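Local coordinates for protein lipid transferase CIDEC (Mus musculus, PDB 4IKG) that transfers triacylglycerols between lipid droplets in white adipose tissue, driving their fusion into a single large droplet and so favouring lipid storage, at residues 46-49 with 50-53; 58-61 with 62-66. All coordinates share one frame; numbering follows the deposited sequence.

Interaction 1: residues 46-49 with 50-53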
ATOM      1  N   LEU A  46      -3.480   1.100   4.309  1.00 55.36           N
ATOM      2  CA  LEU A  46      -2.873   1.499   3.047  1.00 50.25           C
ATOM      3  C   LEU A  46      -3.098   2.989   2.845  1.00 47.07           C
ATOM      4  O   LEU A  46      -4.217   3.483   3.004  1.00 46.37           O
ATOM      5  CB  LEU A  46      -3.469   0.719   1.879  1.00 47.05           C
ATOM      6  CG  LEU A  46      -2.822   1.034   0.529  1.00 41.99           C
ATOM      7  CD1 LEU A  46      -1.339   0.693   0.563  1.00 43.41           C
ATOM      8  CD2 LEU A  46      -3.516   0.299  -0.604  1.00 39.05           C
ATOM      9  N   VAL A  47      -2.038   3.708   2.496  1.00 44.24           N
ATOM     10  CA  VAL A  47      -2.130   5.157   2.395  1.00 41.99           C
ATOM     11  C   VAL A  47      -1.520   5.661   1.088  1.00 37.40           C
ATOM     12  O   VAL A  47      -0.760   4.946   0.441  1.00 36.61           O
ATOM     13  CB  VAL A  47      -1.468   5.828   3.623  1.00 46.09           C
ATOM     14  CG1 VAL A  47      -0.128   6.465   3.261  1.00 45.37           C
ATOM     15  CG2 VAL A  47      -2.410   6.844   4.244  1.00 46.39           C
ATOM     16  N   LEU A  48      -1.873   6.878   0.684  1.00 39.19           N
ATOM     17  CA  LEU A  48      -1.244   7.485  -0.485  1.00 35.45           C
ATOM     18  C   LEU A  48       0.101   8.113  -0.105  1.00 37.48           C
ATOM     19  O   LEU A  48       0.196   8.834   0.891  1.00 40.27           O
ATOM     20  CB  LEU A  48      -2.167   8.524  -1.129  1.00 31.91           C
ATOM     21  CG  LEU A  48      -3.425   8.000  -1.825  1.00 29.31           C
ATOM     22  CD1 LEU A  48      -4.103   9.108  -2.620  1.00 25.81           C
ATOM     23  CD2 LEU A  48      -3.096   6.820  -2.726  1.00 27.83           C
ATOM     24  N   GLU A  49       1.136   7.828  -0.893  1.00 54.35           N
ATOM     25  CA  GLU A  49       2.482   8.352  -0.641  1.00 56.47           C
ATOM     26  C   GLU A  49       2.537   9.858  -0.859  1.00 55.08           C
ATOM     27  O   GLU A  49       3.408  10.546  -0.327  1.00 57.61           O
ATOM     28  CB  GLU A  49       3.513   7.649  -1.540  1.00 55.48           C
ATOM     29  CG  GLU A  49       4.299   8.567  -2.488  1.00 52.32           C
ATOM     30  CD  GLU A  49       5.543   9.168  -1.845  1.00 56.19           C
ATOM     31  OE1 GLU A  49       6.210   8.467  -1.056  1.00 60.64           O
ATOM     32  OE2 GLU A  49       5.849  10.348  -2.123  1.00 54.81           O
ATOM     33  N   GLU A  50       1.595  10.368  -1.642  1.00 65.57           N
ATOM     34  CA  GLU A  50       1.599  11.776  -2.010  1.00 64.02           C
ATOM     35  C   GLU A  50       1.245  12.690  -0.841  1.00 66.62           C
ATOM     36  O   GLU A  50       1.902  13.712  -0.629  1.00 67.83           O
ATOM     37  CB  GLU A  50       0.655  12.033  -3.184  1.00 59.57           C
ATOM     38  CG  GLU A  50       0.620  13.484  -3.627  1.00 56.93           C
ATOM     39  CD  GLU A  50      -0.316  13.704  -4.797  1.00 50.90           C
ATOM     40  OE1 GLU A  50      -0.674  14.870  -5.063  1.00 48.74           O
ATOM     41  OE2 GLU A  50      -0.693  12.710  -5.452  1.00 48.50           O
ATOM     42  N   ASP A  51       0.215  12.322  -0.082  1.00 50.95           N
ATOM     43  CA  ASP A  51      -0.264  13.176   1.001  1.00 53.32           C
ATOM     44  C   ASP A  51      -0.822  12.418   2.207  1.00 56.76           C
ATOM     45  O   ASP A  51      -1.393  13.027   3.113  1.00 58.74           O
ATOM     46  CB  ASP A  51      -1.314  14.156   0.470  1.00 50.18           C
ATOM     47  CG  ASP A  51      -2.313  13.490  -0.457  1.00 46.68           C
ATOM     48  OD1 ASP A  51      -2.651  12.310  -0.221  1.00 47.52           O
ATOM     49  OD2 ASP A  51      -2.753  14.144  -1.426  1.00 43.34           O
ATOM     50  N   GLY A  52      -0.659  11.099   2.217  1.00 55.31           N
ATOM     51  CA  GLY A  52      -1.150  10.290   3.321  1.00 58.98           C
ATOM     52  C   GLY A  52      -2.657  10.111   3.319  1.00 57.65           C
ATOM     53  O   GLY A  52      -3.265   9.942   4.377  1.00 60.88           O
ATOM     54  N   THR A  53      -3.264  10.145   2.136  1.00 48.86           N
ATOM     55  CA  THR A  53      -4.701   9.917   2.014  1.00 47.61           C
ATOM     56  C   THR A  53      -5.017   8.439   2.237  1.00 49.48           C
ATOM     57  O   THR A  53      -4.449   7.567   1.577  1.00 48.49           O
ATOM     58  CB  THR A  53      -5.239  10.368   0.638  1.00 42.59           C
ATOM     59  OG1 THR A  53      -4.970  11.762   0.447  1.00 41.23           O
ATOM     60  CG2 THR A  53      -6.738  10.128   0.545  1.00 41.76           C
TER
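Leu48 and Thr53 pair at the base of the four-residue loop of a beta hairpin, which carries the chain from strand 45-48 into the antiparallel strand 54-55 of the CIDE-N sheet. Two backbone hydrogen bonds close the turn, both ending on Leu48. Its N donates to Thr53 O (2.8 Å, N-H...O 147°), while Leu48 O receives Gly52 N at 2.8 Å, an i to i+4 bond that makes 48-52 an alpha-turn. Thr53 O has a second, softer approach from the strand: Val47 CA lies 3.4 Å from it in a CA-H...O contact. Gly52 has positive phi (74°), which brings the chain back toward the strand.

Within the loop, Asp51 OD1 accepts from Thr53 OG1, at a separation of 2.5 Å that is very short and doubtful in detail. The same OD1 takes a weak bond from Thr53 N, as in an Asx turn.

Side-chain contacts lie on two sides of the hairpin. With its CG beside the backbone N (chi1 -69°), Leu48 runs alongside Thr53 in the same direction, CD1 reaching Thr53 CB at 3.7 Å. Val47 turns to the other side, where an unusual chi1 brings CG2 into a tight methyl-to-carbonyl contact with Gly52 O (3.2 Å); its side chain also meets Met71 and Leu73 of strand 69-73. Glu49, by contrast, turns its carboxylate to a salt bridge with Arg15. The loop is therefore defined mainly by the two backbone bonds of Leu48, with the aspartate bonds secondary and the Leu48 and Val47 side chains packing beside it.

Interaction 2: residues 58-61 with 62-66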
ATOM      1  N   GLU A  58     -12.489  -0.673  -1.165  1.00 67.27           N
ATOM      2  CA  GLU A  58     -12.051  -1.368  -2.369  1.00 64.72           C
ATOM      3  C   GLU A  58     -12.358  -0.552  -3.624  1.00 59.57           C
ATOM      4  O   GLU A  58     -11.641  -0.631  -4.624  1.00 56.30           O
ATOM      5  CB  GLU A  58     -12.714  -2.746  -2.441  1.00 68.31           C
ATOM      6  CG  GLU A  58     -11.823  -3.850  -2.986  1.00 68.11           C
ATOM      7  CD  GLU A  58     -11.709  -3.817  -4.495  1.00 61.48           C
ATOM      8  OE1 GLU A  58     -10.590  -4.022  -5.011  1.00 58.96           O
ATOM      9  OE2 GLU A  58     -12.737  -3.589  -5.165  1.00 59.13           O
ATOM     10  N   GLU A  59     -13.424   0.241  -3.557  1.00 57.29           N
ATOM     11  CA  GLU A  59     -13.836   1.070  -4.687  1.00 53.01           C
ATOM     12  C   GLU A  59     -12.813   2.161  -4.996  1.00 48.88           C
ATOM     13  O   GLU A  59     -12.420   2.344  -6.149  1.00 44.39           O
ATOM     14  CB  GLU A  59     -15.214   1.692  -4.433  1.00 54.06           C
ATOM     15  CG  GLU A  59     -16.377   0.705  -4.501  1.00 56.93           C
ATOM     16  CD  GLU A  59     -16.383  -0.289  -3.356  1.00 62.85           C
ATOM     17  OE1 GLU A  59     -15.908   0.066  -2.257  1.00 64.27           O
ATOM     18  OE2 GLU A  59     -16.856  -1.427  -3.562  1.00 65.56           O
ATOM     19  N   TYR A  60     -12.385   2.881  -3.961  1.00 36.46           N
ATOM     20  CA  TYR A  60     -11.370   3.924  -4.110  1.00 33.89           C
ATOM     21  C   TYR A  60     -10.032   3.318  -4.508  1.00 32.99           C
ATOM     22  O   TYR A  60      -9.280   3.906  -5.284  1.00 29.69           O
ATOM     23  CB  TYR A  60     -11.213   4.718  -2.810  1.00 36.59           C
ATOM     24  CG  TYR A  60     -10.303   5.922  -2.911  1.00 34.59           C
ATOM     25  CD1 TYR A  60     -10.744   7.099  -3.502  1.00 31.66           C
ATOM     26  CD2 TYR A  60      -9.012   5.890  -2.399  1.00 35.83           C
ATOM     27  CE1 TYR A  60      -9.920   8.209  -3.592  1.00 30.04           C
ATOM     28  CE2 TYR A  60      -8.179   6.995  -2.483  1.00 34.24           C
ATOM     29  CZ  TYR A  60      -8.641   8.152  -3.081  1.00 31.44           C
ATOM     30  OH  TYR A  60      -7.824   9.256  -3.170  1.00 29.69           O
ATOM     31  N   PHE A  61      -9.745   2.135  -3.970  1.00 37.54           N
ATOM     32  CA  PHE A  61      -8.508   1.423  -4.275  1.00 37.31           C
ATOM     33  C   PHE A  61      -8.466   1.026  -5.744  1.00 34.06           C
ATOM     34  O   PHE A  61      -7.410   1.060  -6.379  1.00 31.83           O
ATOM     35  CB  PHE A  61      -8.369   0.184  -3.384  1.00 41.91           C
ATOM     36  CG  PHE A  61      -7.256  -0.742  -3.794  1.00 41.87           C
ATOM     37  CD1 PHE A  61      -5.936  -0.445  -3.490  1.00 41.78           C
ATOM     38  CD2 PHE A  61      -7.532  -1.919  -4.473  1.00 42.36           C
ATOM     39  CE1 PHE A  61      -4.913  -1.302  -3.865  1.00 42.03           C
ATOM     40  CE2 PHE A  61      -6.512  -2.777  -4.847  1.00 42.58           C
ATOM     41  CZ  PHE A  61      -5.203  -2.468  -4.542  1.00 42.31           C
ATOM     42  N   GLN A  62      -9.624   0.655  -6.279  1.00 41.46           N
ATOM     43  CA  GLN A  62      -9.728   0.281  -7.685  1.00 37.15           C
ATOM     44  C   GLN A  62      -9.752   1.503  -8.599  1.00 36.09           C
ATOM     45  O   GLN A  62      -9.287   1.444  -9.738  1.00 32.81           O
ATOM     46  CB  GLN A  62     -10.974  -0.577  -7.924  1.00 37.43           C
ATOM     47  CG  GLN A  62     -10.862  -1.998  -7.400  1.00 40.89           C
ATOM     48  CD  GLN A  62      -9.774  -2.793  -8.096  1.00 39.30           C
ATOM     49  OE1 GLN A  62      -9.550  -2.641  -9.297  1.00 35.91           O
ATOM     50  NE2 GLN A  62      -9.089  -3.644  -7.342  1.00 42.96           N
ATOM     51  N   ALA A  63     -10.290   2.608  -8.097  1.00 43.79           N
ATOM     52  CA  ALA A  63     -10.470   3.801  -8.915  1.00 40.28           C
ATOM     53  C   ALA A  63      -9.186   4.610  -9.090  1.00 39.25           C
ATOM     54  O   ALA A  63      -9.072   5.398 -10.029  1.00 39.52           O
ATOM     55  CB  ALA A  63     -11.570   4.672  -8.345  1.00 40.95           C
ATOM     56  N   LEU A  64      -8.229   4.420  -8.188  1.00 28.24           N
ATOM     57  CA  LEU A  64      -6.963   5.146  -8.255  1.00 26.78           C
ATOM     58  C   LEU A  64      -6.197   4.802  -9.533  1.00 25.05           C
ATOM     59  O   LEU A  64      -6.350   3.713 -10.084  1.00 24.69           O
ATOM     60  CB  LEU A  64      -6.105   4.857  -7.020  1.00 29.36           C
ATOM     61  CG  LEU A  64      -6.548   5.505  -5.705  1.00 31.80           C
ATOM     62  CD1 LEU A  64      -5.760   4.942  -4.530  1.00 35.52           C
ATOM     63  CD2 LEU A  64      -6.400   7.018  -5.770  1.00 29.95           C
ATOM     64  N   ALA A  65      -5.382   5.742 -10.002  1.00 28.44           N
ATOM     65  CA  ALA A  65      -4.597   5.546 -11.217  1.00 27.99           C
ATOM     66  C   ALA A  65      -3.636   4.369 -11.071  1.00 28.16           C
ATOM     67  O   ALA A  65      -3.272   3.988  -9.958  1.00 30.25           O
ATOM     68  CB  ALA A  65      -3.834   6.812 -11.564  1.00 27.55           C
ATOM     69  N   LYS A  66      -3.226   3.797 -12.197  1.00 46.58           N
ATOM     70  CA  LYS A  66      -2.356   2.628 -12.168  1.00 46.87           C
ATOM     71  C   LYS A  66      -0.917   2.945 -11.768  1.00 46.54           C
ATOM     72  O   LYS A  66      -0.181   2.063 -11.317  1.00 48.93           O
ATOM     73  CB  LYS A  66      -2.384   1.910 -13.513  1.00 46.96           C
ATOM     74  CG  LYS A  66      -3.660   1.130 -13.763  1.00 47.77           C
ATOM     75  CD  LYS A  66      -3.431   0.073 -14.831  1.00 47.98           C
ATOM     76  CE  LYS A  66      -4.563  -0.942 -14.881  1.00 52.64           C
ATOM     77  NZ  LYS A  66      -4.272  -2.090 -15.795  1.00 49.78           N
TER
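The Tyr60 ring carries Leu64 on one face: Leu64 CG sits 4.3 Å from the ring centroid and 25° off its normal, a CH-pi contact displaced toward the rim. This is an i to i+4 pairing at the C-terminal end of the short helix 58-63, in the ubiquitin-like CIDE-N domain. Leu64 CD2 reaches the phenol end of the ring, 3.7 Å from Tyr60 CZ, while CD1 lies near CE2. Tyr60 can lie along the helix end because its CG is anti to the backbone N (chi1 -173°), which sends the ring toward the leucine even though its CB starts off away from it. The second ring, Phe61, meets the Gln62 amide less directly: NE2 approaches obliquely, 3.7 Å from Phe61 CE2, with ring and amide planes 77° apart. Phe61 is buried against Leu46, Val55 and Cys8, and Arg6 makes a cation-pi contact with its ring.

Backbone bonds of the helix run alongside these pairs. Gln62 N donates to Glu58 O and Ala63 N to Glu59 O, each at 2.9 Å. The last bond, Leu64 N to Tyr60 O, is weak at 3.1 Å, and Tyr60 O also takes a weak bond from Ala63 N, as the helix runs out; at Leu64 the backbone turns extended. Phe61 O, in the last turn of the helix, accepts from Arg6 NE, linking this end to the N-terminal part of the chain.

The same i to i+4 spacing joins Glu58 to Gln62. The glutamine chain bends at chi2, folding its amide back over the helix surface toward the carboxylate. There Gln62 NE2 donates to the syn lone pair of Glu58 OE1 at 2.8 Å.

How the interactions relate
Interactions 1 and 2 follow in series along the chain, their centres about 13 Å apart, with strand 54-55 between them. They meet through side chains. Leu48 is shared by both sides of the packing: its CD2 lies 3.7 Å from Leu64 CD1, and its CD1 3.8 Å from Tyr60 OH. Deeper in the domain, Leu46 CD2 comes within 3.8 Å of Phe61 CD1. Val55, on the intervening strand, touches Tyr60, Phe61 and Leu64, so helix 58-63 and the residues that follow it lie against the sheet beside the hairpin 46-53. No ligand or catalytic site is involved; the two contacts form part of the structural framework of the CIDE-N domain, which mediates homodimerization.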